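Local coordinates for protein BlEst2 (Bacillus licheniformis, PDB 6WPX) that probably hydrolyses ester bonds as a secreted lipase or esterase, with a C-terminal domain that is autoinhibitory, at residues K112-S117 with Y137-I142. Sequence-based numbering, arbitrary orientation.
Sequences KVILVS and YVERVI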
ATOM      1  N   LYS A 112     -24.970  16.707  11.771  1.00 24.93           N
ATOM      2  CA  LYS A 112     -23.674  16.347  11.192  1.00 23.42           C
ATOM      3  C   LYS A 112     -23.113  15.114  11.859  1.00 24.15           C
ATOM      4  O   LYS A 112     -23.328  14.866  13.051  1.00 21.72           O
ATOM      5  CB  LYS A 112     -22.661  17.506  11.240  1.00 25.24           C
ATOM      6  CG  LYS A 112     -22.976  18.629  10.257  1.00 33.06           C
ATOM      7  CD  LYS A 112     -21.820  19.590  10.161  1.00 41.55           C
ATOM      8  CE  LYS A 112     -22.250  20.953   9.692  1.00 54.29           C
ATOM      9  NZ  LYS A 112     -21.152  21.634   8.959  1.00 72.61           N
ATOM     10  N   VAL A 113     -22.477  14.293  11.051  1.00 18.97           N
ATOM     11  CA  VAL A 113     -21.911  13.033  11.493  1.00 17.77           C
ATOM     12  C   VAL A 113     -20.391  13.104  11.509  1.00 22.99           C
ATOM     13  O   VAL A 113     -19.786  14.027  10.955  1.00 23.27           O
ATOM     14  CB  VAL A 113     -22.420  11.847  10.625  1.00 21.14           C
ATOM     15  CG1 VAL A 113     -23.942  11.786  10.604  1.00 22.70           C
ATOM     16  CG2 VAL A 113     -21.860  11.908   9.201  1.00 21.14           C
ATOM     17  N   ILE A 114     -19.777  12.085  12.111  1.00 18.48           N
ATOM     18  CA  ILE A 114     -18.327  11.938  12.140  1.00 17.05           C
ATOM     19  C   ILE A 114     -18.034  10.805  11.166  1.00 19.22           C
ATOM     20  O   ILE A 114     -18.755   9.816  11.164  1.00 17.30           O
ATOM     21  CB  ILE A 114     -17.857  11.578  13.576  1.00 17.47           C
ATOM     22  CG1 ILE A 114     -18.011  12.778  14.534  1.00 16.73           C
ATOM     23  CG2 ILE A 114     -16.399  11.011  13.584  1.00 15.93           C
ATOM     24  CD1 ILE A 114     -17.946  12.350  16.020  1.00 22.57           C
ATOM     25  N   LEU A 115     -16.992  10.934  10.358  1.00 17.68           N
ATOM     26  CA  LEU A 115     -16.592   9.791   9.538  1.00 16.28           C
ATOM     27  C   LEU A 115     -15.440   9.096  10.235  1.00 18.33           C
ATOM     28  O   LEU A 115     -14.466   9.756  10.617  1.00 15.98           O
ATOM     29  CB  LEU A 115     -16.183  10.197   8.113  1.00 15.94           C
ATOM     30  CG  LEU A 115     -17.252  10.855   7.229  1.00 23.00           C
ATOM     31  CD1 LEU A 115     -16.674  11.198   5.887  1.00 24.40           C
ATOM     32  CD2 LEU A 115     -18.464   9.942   7.034  1.00 25.75           C
ATOM     33  N   VAL A 116     -15.567   7.765  10.422  1.00 15.87           N
ATOM     34  CA  VAL A 116     -14.476   6.904  10.895  1.00 14.28           C
ATOM     35  C   VAL A 116     -14.228   6.029   9.691  1.00 18.94           C
ATOM     36  O   VAL A 116     -15.077   5.226   9.322  1.00 18.01           O
ATOM     37  CB  VAL A 116     -14.688   6.127  12.216  1.00 16.31           C
ATOM     38  CG1 VAL A 116     -13.530   5.129  12.438  1.00 15.07           C
ATOM     39  CG2 VAL A 116     -14.754   7.107  13.396  1.00 16.59           C
ATOM     40  N   SER A 117     -13.119   6.287   9.010  1.00 16.22           N
ATOM     41  CA  SER A 117     -12.816   5.670   7.740  1.00 15.89           C
ATOM     42  C   SER A 117     -11.557   4.851   7.734  1.00 19.32           C
ATOM     43  O   SER A 117     -10.494   5.322   8.116  1.00 19.03           O
ATOM     44  CB  SER A 117     -12.748   6.750   6.674  1.00 19.08           C
ATOM     45  OG  SER A 117     -13.966   7.478   6.697  1.00 22.16           O
ATOM     46  N   TYR A 137     -22.395  17.893   5.715  1.00 28.88           N
ATOM     47  CA  TYR A 137     -22.996  16.826   6.509  1.00 27.04           C
ATOM     48  C   TYR A 137     -22.082  16.210   7.529  1.00 27.76           C
ATOM     49  O   TYR A 137     -22.508  15.339   8.291  1.00 26.11           O
ATOM     50  CB  TYR A 137     -23.563  15.745   5.552  1.00 28.10           C
ATOM     51  CG  TYR A 137     -24.309  16.336   4.369  1.00 33.13           C
ATOM     52  CD1 TYR A 137     -25.451  17.114   4.555  1.00 36.34           C
ATOM     53  CD2 TYR A 137     -23.818  16.199   3.071  1.00 35.08           C
ATOM     54  CE1 TYR A 137     -26.108  17.711   3.480  1.00 39.32           C
ATOM     55  CE2 TYR A 137     -24.465  16.793   1.985  1.00 37.21           C
ATOM     56  CZ  TYR A 137     -25.618  17.540   2.196  1.00 43.49           C
ATOM     57  OH  TYR A 137     -26.281  18.122   1.146  1.00 43.59           O
ATOM     58  N   VAL A 138     -20.813  16.634   7.534  1.00 25.13           N
ATOM     59  CA  VAL A 138     -19.768  16.025   8.360  1.00 22.16           C
ATOM     60  C   VAL A 138     -19.077  17.029   9.237  1.00 25.47           C
ATOM     61  O   VAL A 138     -18.669  18.082   8.759  1.00 25.93           O
ATOM     62  CB  VAL A 138     -18.762  15.233   7.459  1.00 24.01           C
ATOM     63  CG1 VAL A 138     -17.603  14.635   8.274  1.00 20.74           C
ATOM     64  CG2 VAL A 138     -19.473  14.145   6.655  1.00 23.50           C
ATOM     65  N   GLU A 139     -18.888  16.671  10.517  1.00 23.81           N
ATOM     66  CA  GLU A 139     -18.216  17.508  11.508  1.00 23.96           C
ATOM     67  C   GLU A 139     -16.707  17.253  11.492  1.00 25.72           C
ATOM     68  O   GLU A 139     -15.916  18.195  11.615  1.00 27.25           O
ATOM     69  CB  GLU A 139     -18.841  17.261  12.901  1.00 25.67           C
ATOM     70  CG  GLU A 139     -18.457  18.281  13.967  1.00 39.69           C
ATOM     71  CD  GLU A 139     -17.325  17.809  14.867  1.00 53.06           C
ATOM     72  OE1 GLU A 139     -17.267  16.596  15.169  1.00 43.17           O
ATOM     73  OE2 GLU A 139     -16.493  18.652  15.266  1.00 47.91           O
ATOM     74  N   ARG A 140     -16.303  15.980  11.344  1.00 19.02           N
ATOM     75  CA  ARG A 140     -14.904  15.602  11.346  1.00 18.74           C
ATOM     76  C   ARG A 140     -14.697  14.241  10.728  1.00 19.44           C
ATOM     77  O   ARG A 140     -15.639  13.447  10.607  1.00 19.12           O
ATOM     78  CB  ARG A 140     -14.298  15.663  12.774  1.00 19.15           C
ATOM     79  CG  ARG A 140     -14.863  14.625  13.747  1.00 19.89           C
ATOM     80  CD  ARG A 140     -14.256  14.764  15.136  1.00 19.34           C
ATOM     81  NE  ARG A 140     -14.555  16.073  15.729  1.00 22.61           N
ATOM     82  CZ  ARG A 140     -13.926  16.578  16.782  1.00 29.96           C
ATOM     83  NH1 ARG A 140     -12.963  15.884  17.384  1.00 12.93           N
ATOM     84  NH2 ARG A 140     -14.267  17.768  17.255  1.00 19.32           N
ATOM     85  N   VAL A 141     -13.454  13.975  10.383  1.00 13.71           N
ATOM     86  CA  VAL A 141     -13.016  12.717   9.792  1.00 13.09           C
ATOM     87  C   VAL A 141     -11.827  12.155  10.578  1.00 18.33           C
ATOM     88  O   VAL A 141     -10.823  12.836  10.777  1.00 18.64           O
ATOM     89  CB  VAL A 141     -12.670  12.895   8.294  1.00 17.50           C
ATOM     90  CG1 VAL A 141     -12.256  11.568   7.648  1.00 15.52           C
ATOM     91  CG2 VAL A 141     -13.836  13.523   7.530  1.00 19.58           C
ATOM     92  N   ILE A 142     -11.931  10.875  10.944  1.00 16.41           N
ATOM     93  CA  ILE A 142     -10.866  10.096  11.553  1.00 15.14           C
ATOM     94  C   ILE A 142     -10.536   8.974  10.555  1.00 17.23           C
ATOM     95  O   ILE A 142     -11.405   8.210  10.166  1.00 15.51           O
ATOM     96  CB  ILE A 142     -11.270   9.567  12.942  1.00 16.72           C
ATOM     97  CG1 ILE A 142     -11.625  10.738  13.891  1.00 17.74           C
ATOM     98  CG2 ILE A 142     -10.173   8.617  13.517  1.00 14.67           C
ATOM     99  CD1 ILE A 142     -12.570  10.367  14.960  1.00 18.89           C
TER
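Glu139 N bonds to Val113 O at 2.8 Å, nearly straight, and the CA-H of Val138 adds a weaker contact to the same oxygen. Strands 113-118 and 138-144 are parallel neighbours in the central sheet of the alpha/beta-hydrolase fold, joined by a beta-alpha-beta crossover through helix 121-131. Strand 113-118 probably leads into the nucleophile elbow, as in this family. Val113 pairs with Val138 but Leu115 with Val141, so the second strand holds one extra residue and turns a corner at Glu139. Beyond it the pairing is regular, Leu115 giving its N-H to Arg140 O and taking that of Ile142 on its own O.

On the helix side, Leu115 crosses Val138 at about a right angle, Leu115 CG lying 3.9 Å from Val138 CG1. Leu115 CD1 lies alongside Val141 CG2 at 4.0 Å, and Leu129 of helix 121-131 touches all three side chains.

On the other face, Arg140 CG sits between its own backbone N and carbonyl carbon (chi1 67°), 3.7 Å from Ile114 CG1. The guanidinium holds Glu139 side-on: Arg140 NE meets Glu139 OE1 at 2.8 Å, with the oxygen tilted 27° from the guanidinium plane. Arg140 NH2 meets the syn lone pair of Glu139 OE2 at 3.1 Å, in plane. Arg140 NH1 bonds to the carbonyls of Leu270 and Ile273, tying a loop to the sheet. An alanine here would probably deprive the Glu139 carboxylate of this salt-bridge partner, deprive both loop carbonyls of this donor and open a gap beside Ile114. Further along this face, Ile142 CD1 packs against Ile114 CG2 at 4.1 Å.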